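Local coordinates for ribonuclease P protein component 3 (Thermococcus kodakarensis KOD1, PDB 3WYZ) that probably serves as a protein subunit of ribonuclease P, the RNA-based enzyme that trims the 5' ends of precursor tRNAs, at residues 17-22 against 178-183; 10-15 against 31-36; 38-43 against 67-72. All coordinates share one frame; numbering follows the deposited sequence.

Contact 1 (17-22 against 178-183); sequences DVRDEE and SAESRW
Ser178 OG gives its proton to Asp17 OD2 at 2.8 Å, coming in from above the carboxylate plane, 45° out of it. Asp17 CG is anti to the backbone N (chi1 -173°), and from there the carboxylate meets both Ser178 and Arg19. OD2 takes its second bond from Arg19 NH2, on its syn lone pair, while Arg19 NE reaches Asp17 OD1 at 3.1 Å. Arg19 therefore grips Asp17 side-on with two nitrogens, one to each carboxylate oxygen, and its third nitrogen is left for the other segment: NH1 bonds Glu180 OE2 at 3.3 Å, with that oxygen in the guanidinium plane and using its anti lone pair. The CB of Ser178 lies over one face of the guanidinium, toward the rim. The three charged residues form one salt-bridge network, which fixes the rotation of the arginine's head.

In this TIM-barrel-like fold the network sits where the C-terminal end of strand 14-18 meets the loop after strand 173-176, the first and last strands of the parallel sheet. In the backbone, Arg19 N donates to Ala179 O at 2.8 Å, nearly along the C=O axis.

Farther out, Glu22 OE1 meets Arg182 NE at 3.0 Å in a salt bridge whose hydrogen bond is weak and bent (123°). CB of Asp20 touches Glu180 O at 3.5 Å, the aspartate itself being the N-cap of helix 21-30. Outside the two segments, Thr37 OG1 bonds Asp17 OD1, Lys39 NZ pairs with Glu180 OE2, and a glycerol, probably from the crystallisation liquor, bonds Arg19 NH1.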
loop_
_atom_site.group_PDB
_atom_site.type_symbol
_atom_site.label_atom_id
_atom_site.label_comp_id
_atom_site.label_asym_id
_atom_site.label_seq_id
_atom_site.Cartn_x
_atom_site.Cartn_y
_atom_site.Cartn_z
ATOM N N ASP A 17 -3.792 2.325 -4.462
ATOM C CA ASP A 17 -2.529 2.996 -4.734
ATOM C C ASP A 17 -2.235 3.090 -6.233
ATOM O O ASP A 17 -1.781 2.134 -6.848
ATOM C CB ASP A 17 -1.416 2.242 -3.990
ATOM C CG ASP A 17 -0.070 2.929 -4.058
ATOM O OD1 ASP A 17 -0.014 4.120 -4.420
ATOM O OD2 ASP A 17 0.934 2.254 -3.723
ATOM N N VAL A 18 -2.540 4.250 -6.811
ATOM C CA VAL A 18 -2.099 4.613 -8.159
ATOM C C VAL A 18 -1.474 6.004 -8.089
ATOM O O VAL A 18 -1.961 6.875 -7.372
ATOM C CB VAL A 18 -3.249 4.586 -9.191
ATOM C CG1 VAL A 18 -3.725 3.166 -9.420
ATOM C CG2 VAL A 18 -4.415 5.443 -8.755
ATOM N N ARG A 19 -0.395 6.210 -8.837
ATOM C CA ARG A 19 0.449 7.393 -8.659
ATOM C C ARG A 19 0.582 8.278 -9.901
ATOM O O ARG A 19 1.381 9.212 -9.904
ATOM C CB ARG A 19 1.833 6.945 -8.189
ATOM C CG ARG A 19 1.809 6.220 -6.856
ATOM C CD ARG A 19 3.005 5.305 -6.672
ATOM N NE ARG A 19 2.872 4.489 -5.469
ATOM C CZ ARG A 19 3.820 3.688 -4.992
ATOM N NH1 ARG A 19 4.996 3.588 -5.607
ATOM N NH2 ARG A 19 3.595 2.986 -3.887
ATOM N N ASP A 20 -0.219 8.000 -10.930
ATOM C CA ASP A 20 -0.141 8.701 -12.217
ATOM C C ASP A 20 -1.541 9.131 -12.684
ATOM O O ASP A 20 -2.522 8.409 -12.470
ATOM C CB ASP A 20 0.512 7.777 -13.253
ATOM C CG ASP A 20 0.767 8.461 -14.584
ATOM O OD1 ASP A 20 1.600 9.389 -14.632
ATOM O OD2 ASP A 20 0.154 8.056 -15.593
ATOM N N GLU A 21 -1.622 10.305 -13.313
ATOM C CA GLU A 21 -2.890 10.840 -13.834
ATOM C C GLU A 21 -3.606 9.875 -14.774
ATOM O O GLU A 21 -4.775 9.542 -14.554
ATOM C CB GLU A 21 -2.663 12.145 -14.600
ATOM C CG GLU A 21 -2.940 13.411 -13.815
ATOM C CD GLU A 21 -3.013 14.648 -14.699
ATOM O OE1 GLU A 21 -2.618 14.579 -15.885
ATOM O OE2 GLU A 21 -3.470 15.697 -14.202
ATOM N N GLU A 22 -2.907 9.452 -15.830
ATOM C CA GLU A 22 -3.502 8.570 -16.835
ATOM C C GLU A 22 -3.861 7.203 -16.253
ATOM O O GLU A 22 -4.851 6.593 -16.649
ATOM C CB GLU A 22 -2.567 8.392 -18.035
ATOM C CG GLU A 22 -2.361 9.658 -18.852
ATOM C CD GLU A 22 -1.585 9.406 -20.132
ATOM O OE1 GLU A 22 -1.885 8.403 -20.821
ATOM O OE2 GLU A 22 -0.676 10.211 -20.452
ATOM N N SER A 178 0.115 -0.129 -7.413
ATOM C CA SER A 178 1.094 0.919 -7.105
ATOM C C SER A 178 1.639 1.477 -8.419
ATOM O O SER A 178 2.843 1.691 -8.563
ATOM C CB SER A 178 2.228 0.384 -6.217
ATOM O OG SER A 178 1.724 -0.143 -5.002
ATOM N N ALA A 179 0.734 1.700 -9.373
ATOM C CA ALA A 179 1.100 2.039 -10.747
ATOM C C ALA A 179 1.648 3.452 -10.848
ATOM O O ALA A 179 1.078 4.393 -10.286
ATOM C CB ALA A 179 -0.095 1.876 -11.671
ATOM N N GLU A 180 2.774 3.584 -11.544
ATOM C CA GLU A 180 3.369 4.886 -11.831
ATOM C C GLU A 180 3.199 5.266 -13.301
ATOM O O GLU A 180 3.659 6.326 -13.730
ATOM C CB GLU A 180 4.842 4.895 -11.415
ATOM C CG GLU A 180 5.006 4.688 -9.914
ATOM C CD GLU A 180 6.406 4.958 -9.395
ATOM O OE1 GLU A 180 7.277 5.392 -10.183
ATOM O OE2 GLU A 180 6.628 4.735 -8.184
ATOM N N SER A 181 2.524 4.407 -14.063
ATOM C CA SER A 181 2.138 4.726 -15.436
ATOM C C SER A 181 0.871 3.955 -15.799
ATOM O O SER A 181 0.507 2.991 -15.119
ATOM C CB SER A 181 3.266 4.378 -16.420
ATOM O OG SER A 181 3.399 2.972 -16.582
ATOM N N ARG A 182 0.222 4.374 -16.883
ATOM C CA ARG A 182 -1.013 3.741 -17.349
ATOM C C ARG A 182 -0.831 2.256 -17.671
ATOM O O ARG A 182 -1.787 1.479 -17.630
ATOM C CB ARG A 182 -1.554 4.479 -18.587
ATOM C CG ARG A 182 -0.711 4.302 -19.843
ATOM C CD ARG A 182 -1.061 5.316 -20.921
ATOM N NE ARG A 182 -2.504 5.524 -21.056
ATOM C CZ ARG A 182 -3.344 4.692 -21.665
ATOM N NH1 ARG A 182 -2.913 3.562 -22.219
ATOM N NH2 ARG A 182 -4.637 4.990 -21.716
ATOM N N TRP A 183 0.406 1.876 -17.987
ATOM C CA TRP A 183 0.737 0.510 -18.380
ATOM C C TRP A 183 0.764 -0.465 -17.201
ATOM O O TRP A 183 0.536 -1.664 -17.380
ATOM C CB TRP A 183 2.093 0.500 -19.098
ATOM C CG TRP A 183 2.174 1.527 -20.194
ATOM C CD1 TRP A 183 3.001 2.618 -20.243
ATOM C CD2 TRP A 183 1.372 1.579 -21.377
ATOM N NE1 TRP A 183 2.771 3.335 -21.391
ATOM C CE2 TRP A 183 1.777 2.721 -22.106
ATOM C CE3 TRP A 183 0.353 0.769 -21.895
ATOM C CZ2 TRP A 183 1.198 3.070 -23.327
ATOM C CZ3 TRP A 183 -0.223 1.120 -23.110
ATOM C CH2 TRP A 183 0.203 2.258 -23.809
#

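Contact 2 (10-15 against 31-36); sequences RDYFVE and FDEVVF
Tyr12 carries the CB of Asp32 over one face of its ring, 3.6 Å from the ring centroid in a CH-pi contact, and has Glu33 OE2 at its edge, in the ring plane. Its hydroxyl donates to that oxygen, OH to OE2 being 2.7 Å, on the anti side of the carboxylate, whose plane is turned 71° from the ring. Phe31 is covered in a similar way: Glu15 CB stands over one face, 3.9 Å from the centroid, and Phe13 CB touches Phe31 CD2 obliquely at 3.7 Å. CG of Asp32 is anti to the carbonyl carbon (chi1 -67°), and from there OD1 accepts from Phe13 N at 3.2 Å, met from above the carboxylate plane. A water gives one proton to Asp32 OD2 and the other to Asp11 O.

These side chains flank the start of the first beta-alpha-beta unit, in which strand 14-18 runs parallel to strand 33-41 with helix 21-30 as the crossover. Asp32 N donates to Phe13 O at 2.8 Å, Glu15 N to Glu33 O, and Val35 N to Glu15 O, this last bond almost straight at 176°. Val14 and Glu33 lie side by side on one face of the sheet, where Pro213 and Val217 of helix 211-217 cover the pair. On the face of Glu15 and Val34, the carboxylate of Glu15 is buried and bonded to Thr176 and Ser177, the former at OE1 and the latter at OE2.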
loop_
_atom_site.group_PDB
_atom_site.type_symbol
_atom_site.label_atom_id
_atom_site.label_comp_id
_atom_site.label_asym_id
_atom_site.label_seq_id
_atom_site.Cartn_x
_atom_site.Cartn_y
_atom_site.Cartn_z
ATOM N N ARG A 10 -20.819 -8.293 -3.949
ATOM C CA ARG A 10 -19.799 -9.319 -4.108
ATOM C C ARG A 10 -18.713 -8.852 -5.083
ATOM O O ARG A 10 -17.537 -9.150 -4.904
ATOM C CB ARG A 10 -20.439 -10.621 -4.602
ATOM C CG ARG A 10 -20.092 -11.830 -3.750
ATOM C CD ARG A 10 -20.884 -13.063 -4.166
ATOM N NE ARG A 10 -20.226 -13.793 -5.246
ATOM C CZ ARG A 10 -19.100 -14.490 -5.107
ATOM N NH1 ARG A 10 -18.579 -15.122 -6.154
ATOM N NH2 ARG A 10 -18.485 -14.556 -3.927
ATOM N N ASP A 11 -19.106 -8.113 -6.113
ATOM C CA ASP A 11 -18.153 -7.662 -7.120
ATOM C C ASP A 11 -17.812 -6.188 -6.966
ATOM O O ASP A 11 -17.944 -5.415 -7.905
ATOM C CB ASP A 11 -18.694 -7.945 -8.524
ATOM C CG ASP A 11 -18.717 -9.423 -8.849
ATOM O OD1 ASP A 11 -18.147 -10.217 -8.067
ATOM O OD2 ASP A 11 -19.303 -9.792 -9.891
ATOM N N TYR A 12 -17.358 -5.808 -5.778
ATOM C CA TYR A 12 -16.966 -4.433 -5.504
ATOM C C TYR A 12 -15.447 -4.383 -5.325
ATOM O O TYR A 12 -14.895 -5.142 -4.533
ATOM C CB TYR A 12 -17.680 -3.926 -4.252
ATOM C CG TYR A 12 -17.535 -2.440 -4.036
ATOM C CD1 TYR A 12 -16.457 -1.922 -3.310
ATOM C CD2 TYR A 12 -18.465 -1.544 -4.561
ATOM C CE1 TYR A 12 -16.313 -0.555 -3.115
ATOM C CE2 TYR A 12 -18.326 -0.178 -4.372
ATOM C CZ TYR A 12 -17.249 0.309 -3.649
ATOM O OH TYR A 12 -17.104 1.660 -3.463
ATOM N N PHE A 13 -14.775 -3.492 -6.051
ATOM C CA PHE A 13 -13.308 -3.464 -6.074
ATOM C C PHE A 13 -12.742 -2.062 -5.862
ATOM O O PHE A 13 -13.246 -1.101 -6.426
ATOM C CB PHE A 13 -12.800 -4.029 -7.405
ATOM C CG PHE A 13 -13.308 -5.414 -7.703
ATOM C CD1 PHE A 13 -12.908 -6.498 -6.927
ATOM C CD2 PHE A 13 -14.194 -5.636 -8.751
ATOM C CE1 PHE A 13 -13.376 -7.773 -7.192
ATOM C CE2 PHE A 13 -14.662 -6.910 -9.025
ATOM C CZ PHE A 13 -14.256 -7.979 -8.242
ATOM N N VAL A 14 -11.681 -1.964 -5.059
ATOM C CA VAL A 14 -11.043 -0.682 -4.733
ATOM C C VAL A 14 -9.546 -0.730 -5.052
ATOM O O VAL A 14 -8.859 -1.666 -4.668
ATOM C CB VAL A 14 -11.218 -0.331 -3.249
ATOM C CG1 VAL A 14 -10.463 0.951 -2.899
ATOM C CG2 VAL A 14 -12.699 -0.203 -2.903
ATOM N N GLU A 15 -9.053 0.280 -5.761
ATOM C CA GLU A 15 -7.620 0.398 -6.045
ATOM C C GLU A 15 -7.024 1.413 -5.075
ATOM O O GLU A 15 -7.326 2.595 -5.154
ATOM C CB GLU A 15 -7.404 0.812 -7.502
ATOM C CG GLU A 15 -5.971 1.141 -7.905
ATOM C CD GLU A 15 -4.940 0.136 -7.419
ATOM O OE1 GLU A 15 -4.487 0.273 -6.271
ATOM O OE2 GLU A 15 -4.557 -0.768 -8.196
ATOM N N PHE A 31 -12.336 -0.101 -11.405
ATOM C CA PHE A 31 -12.532 -0.151 -9.954
ATOM C C PHE A 31 -13.612 0.825 -9.511
ATOM O O PHE A 31 -13.814 1.865 -10.135
ATOM C CB PHE A 31 -11.220 0.152 -9.234
ATOM C CG PHE A 31 -10.149 -0.868 -9.483
ATOM C CD1 PHE A 31 -9.270 -0.727 -10.557
ATOM C CD2 PHE A 31 -10.023 -1.981 -8.656
ATOM C CE1 PHE A 31 -8.283 -1.671 -10.796
ATOM C CE2 PHE A 31 -9.042 -2.932 -8.893
ATOM C CZ PHE A 31 -8.169 -2.778 -9.963
ATOM N N ASP A 32 -14.298 0.477 -8.428
ATOM C CA ASP A 32 -15.365 1.311 -7.878
ATOM C C ASP A 32 -14.839 2.559 -7.172
ATOM O O ASP A 32 -15.510 3.592 -7.150
ATOM C CB ASP A 32 -16.227 0.491 -6.922
ATOM C CG ASP A 32 -17.000 -0.595 -7.635
ATOM O OD1 ASP A 32 -16.381 -1.588 -8.073
ATOM O OD2 ASP A 32 -18.230 -0.444 -7.770
ATOM N N GLU A 33 -13.655 2.447 -6.577
ATOM C CA GLU A 33 -12.964 3.588 -5.986
ATOM C C GLU A 33 -11.490 3.501 -6.333
ATOM O O GLU A 33 -10.915 2.412 -6.354
ATOM C CB GLU A 33 -13.116 3.594 -4.466
ATOM C CG GLU A 33 -14.550 3.528 -3.969
ATOM C CD GLU A 33 -14.658 3.707 -2.461
ATOM O OE1 GLU A 33 -14.123 4.716 -1.944
ATOM O OE2 GLU A 33 -15.284 2.843 -1.798
ATOM N N VAL A 34 -10.879 4.649 -6.598
ATOM C CA VAL A 34 -9.453 4.707 -6.898
ATOM C C VAL A 34 -8.800 5.795 -6.053
ATOM O O VAL A 34 -9.180 6.962 -6.128
ATOM C CB VAL A 34 -9.184 4.966 -8.397
ATOM C CG1 VAL A 34 -7.691 4.936 -8.685
ATOM C CG2 VAL A 34 -9.895 3.932 -9.256
ATOM N N VAL A 35 -7.826 5.395 -5.239
ATOM C CA VAL A 35 -7.072 6.320 -4.406
ATOM C C VAL A 35 -5.824 6.791 -5.160
ATOM O O VAL A 35 -5.029 5.975 -5.607
ATOM C CB VAL A 35 -6.662 5.643 -3.084
ATOM C CG1 VAL A 35 -5.841 6.593 -2.217
ATOM C CG2 VAL A 35 -7.893 5.142 -2.331
ATOM N N PHE A 36 -5.669 8.104 -5.312
ATOM C CA PHE A 36 -4.469 8.672 -5.912
ATOM C C PHE A 36 -3.401 8.891 -4.844
ATOM O O PHE A 36 -3.639 9.563 -3.844
ATOM C CB PHE A 36 -4.773 9.995 -6.617
ATOM C CG PHE A 36 -3.572 10.601 -7.294
ATOM C CD1 PHE A 36 -2.716 11.446 -6.594
ATOM C CD2 PHE A 36 -3.295 10.317 -8.620
ATOM C CE1 PHE A 36 -1.604 11.997 -7.210
ATOM C CE2 PHE A 36 -2.189 10.865 -9.243
ATOM C CZ PHE A 36 -1.343 11.707 -8.537
HETATM O O HOH W 1 -19.465 -2.907 -8.079
#

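Contact 3 (38-43 against 67-72); sequences KKLVLE and LLLVTR
Leu40 CG stands anti to the backbone N (chi1 -179°), and chi2 of 49° then brings CD2 against both Leu67 CD1 and Leu69 CD2 of the neighbouring strand, each 3.8 Å away. Leu67 CG is likewise anti to its backbone N. This cluster belongs to the beta-alpha-beta unit of strand 33-41, helix 48-62 and strand 65-70, whose two strands are parallel neighbours in the TIM-barrel-like sheet, segments 38-41 and 67-70 being turned 26° from each other. Leu51 of helix 48-62 packs on Leu40, and Val80 of helix 74-83 on Leu69. The CD of Lys38 runs alongside Leu67 CD1, the two side chains pointing the same way. An alanine in place of Leu67 would probably open a gap beside Leu40 CD2 and cost Lys38 CD its contact with the lost CD1.

The other face carries Lys39, Leu68, Val41 and Val70. Here Lys39 CG lies beside Leu68 CD2, its extended chain ending in a salt bridge with Glu180, and the two valines cross, with CG2 of Val41 3.5 Å from CG2 of Val70.

Down the middle, Leu68 N donates to Lys38 O, Leu40 N to Leu68 O at 2.8 Å, and Val70 N to Leu40 O, nearly straight. Toward the C-terminal ends of the strands the ladder fades, Leu42 N to Val70 O being a weak bond of 3.3 Å. Beyond it, a water donates to Leu42 O at 2.8 Å and accepts from Arg72 N.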
loop_
_atom_site.group_PDB
_atom_site.type_symbol
_atom_site.label_atom_id
_atom_site.label_comp_id
_atom_site.label_asym_id
_atom_site.label_seq_id
_atom_site.Cartn_x
_atom_site.Cartn_y
_atom_site.Cartn_z
ATOM N N LYS A 38 0.202 10.401 -3.691
ATOM C CA LYS A 38 1.278 11.353 -3.927
ATOM C C LYS A 38 2.548 10.809 -3.283
ATOM O O LYS A 38 2.607 10.623 -2.068
ATOM C CB LYS A 38 0.934 12.720 -3.335
ATOM C CG LYS A 38 1.989 13.791 -3.583
ATOM C CD LYS A 38 1.854 14.944 -2.601
ATOM C CE LYS A 38 2.864 16.048 -2.889
ATOM N NZ LYS A 38 4.276 15.614 -2.708
ATOM N N LYS A 39 3.556 10.547 -4.104
ATOM C CA LYS A 39 4.835 10.046 -3.626
ATOM C C LYS A 39 5.628 11.208 -3.033
ATOM O O LYS A 39 5.750 12.264 -3.656
ATOM C CB LYS A 39 5.594 9.386 -4.775
ATOM C CG LYS A 39 6.751 8.503 -4.340
ATOM C CD LYS A 39 7.142 7.537 -5.449
ATOM C CE LYS A 39 8.361 6.715 -5.070
ATOM N NZ LYS A 39 8.649 5.651 -6.070
ATOM N N LEU A 40 6.151 11.015 -1.825
ATOM C CA LEU A 40 6.796 12.093 -1.081
ATOM C C LEU A 40 8.139 11.673 -0.477
ATOM O O LEU A 40 8.185 10.890 0.472
ATOM C CB LEU A 40 5.857 12.578 0.020
ATOM C CG LEU A 40 6.338 13.730 0.898
ATOM C CD1 LEU A 40 6.862 14.885 0.051
ATOM C CD2 LEU A 40 5.213 14.193 1.812
ATOM N N VAL A 41 9.221 12.224 -1.029
ATOM C CA VAL A 41 10.585 11.925 -0.587
ATOM C C VAL A 41 11.058 12.995 0.389
ATOM O O VAL A 41 11.063 14.180 0.055
ATOM C CB VAL A 41 11.559 11.867 -1.779
ATOM C CG1 VAL A 41 12.890 11.261 -1.350
ATOM C CG2 VAL A 41 10.947 11.078 -2.937
ATOM N N LEU A 42 11.460 12.572 1.587
ATOM C CA LEU A 42 11.791 13.496 2.672
ATOM C C LEU A 42 13.145 13.209 3.325
ATOM O O LEU A 42 13.420 12.081 3.731
ATOM C CB LEU A 42 10.693 13.451 3.740
ATOM C CG LEU A 42 9.652 14.577 3.776
ATOM C CD1 LEU A 42 9.176 14.987 2.389
ATOM C CD2 LEU A 42 8.477 14.169 4.655
ATOM N N GLU A 43 13.977 14.245 3.417
ATOM C CA GLU A 43 15.210 14.214 4.210
ATOM C C GLU A 43 15.663 15.656 4.527
ATOM O O GLU A 43 16.601 16.170 3.912
ATOM C CB GLU A 43 16.317 13.420 3.502
ATOM C CG GLU A 43 16.489 13.711 2.018
ATOM C CD GLU A 43 17.782 13.142 1.454
ATOM O OE1 GLU A 43 18.417 12.295 2.121
ATOM O OE2 GLU A 43 18.168 13.549 0.340
ATOM N N LEU A 67 -0.911 9.574 0.919
ATOM C CA LEU A 67 0.416 10.158 0.970
ATOM C C LEU A 67 1.442 9.061 1.241
ATOM O O LEU A 67 1.432 8.447 2.313
ATOM C CB LEU A 67 0.459 11.216 2.069
ATOM C CG LEU A 67 1.677 12.135 2.102
ATOM C CD1 LEU A 67 1.719 13.028 0.868
ATOM C CD2 LEU A 67 1.641 12.967 3.376
ATOM N N LEU A 68 2.319 8.813 0.274
ATOM C CA LEU A 68 3.342 7.777 0.412
ATOM C C LEU A 68 4.679 8.382 0.827
ATOM O O LEU A 68 5.326 9.077 0.042
ATOM C CB LEU A 68 3.500 6.993 -0.894
ATOM C CG LEU A 68 4.626 5.950 -0.919
ATOM C CD1 LEU A 68 4.329 4.803 0.031
ATOM C CD2 LEU A 68 4.845 5.440 -2.333
ATOM N N LEU A 69 5.088 8.096 2.060
ATOM C CA LEU A 69 6.351 8.588 2.591
ATOM C C LEU A 69 7.476 7.610 2.280
ATOM O O LEU A 69 7.421 6.445 2.678
ATOM C CB LEU A 69 6.263 8.787 4.107
ATOM C CG LEU A 69 5.157 9.693 4.643
ATOM C CD1 LEU A 69 5.307 9.833 6.154
ATOM C CD2 LEU A 69 5.162 11.058 3.964
ATOM N N VAL A 70 8.487 8.090 1.561
ATOM C CA VAL A 70 9.721 7.335 1.364
ATOM C C VAL A 70 10.854 8.109 2.050
ATOM O O VAL A 70 11.114 9.270 1.731
ATOM C CB VAL A 70 10.004 7.060 -0.132
ATOM C CG1 VAL A 70 8.745 6.560 -0.832
ATOM C CG2 VAL A 70 10.525 8.291 -0.850
ATOM N N THR A 71 11.493 7.471 3.024
ATOM C CA THR A 71 12.519 8.124 3.834
ATOM C C THR A 71 13.311 7.106 4.652
ATOM O O THR A 71 12.899 5.955 4.802
ATOM C CB THR A 71 11.904 9.179 4.786
ATOM O OG1 THR A 71 12.940 9.795 5.560
ATOM C CG2 THR A 71 10.886 8.553 5.733
ATOM N N ARG A 72 14.457 7.546 5.168
ATOM C CA ARG A 72 15.295 6.721 6.033
ATOM C C ARG A 72 15.437 7.365 7.410
ATOM O O ARG A 72 16.485 7.263 8.047
ATOM C CB ARG A 72 16.678 6.511 5.397
ATOM C CG ARG A 72 16.666 5.781 4.060
ATOM C CD ARG A 72 16.002 4.414 4.164
ATOM N NE ARG A 72 16.522 3.466 3.180
ATOM C CZ ARG A 72 17.653 2.776 3.311
ATOM N NH1 ARG A 72 18.422 2.916 4.390
ATOM N NH2 ARG A 72 18.024 1.939 2.349
HETATM O O HOH W 2 15.352 10.095 4.094
#

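How the contacts relate
Strand 33-41 runs through the set: contact 2 pairs its start with strand 14-18, and contact 3 pairs its end with strand 65-70, their centres 24 Å apart on opposite sides of the chain's centre. Contact 1 shares strand 14-18 with contact 2 and touches it at several points, among them Val18 CG2 on Val34 CG1. All three are partly buried. Contacts 2 and 3 are parallel-strand ladders, the former edged by aromatic and acidic side chains, the latter by aliphatic ones. Contact 1 relies mainly on charges between the first strand's end and a distant loop, and Lys39 joins it to contact 3 by its salt bridge to Glu180.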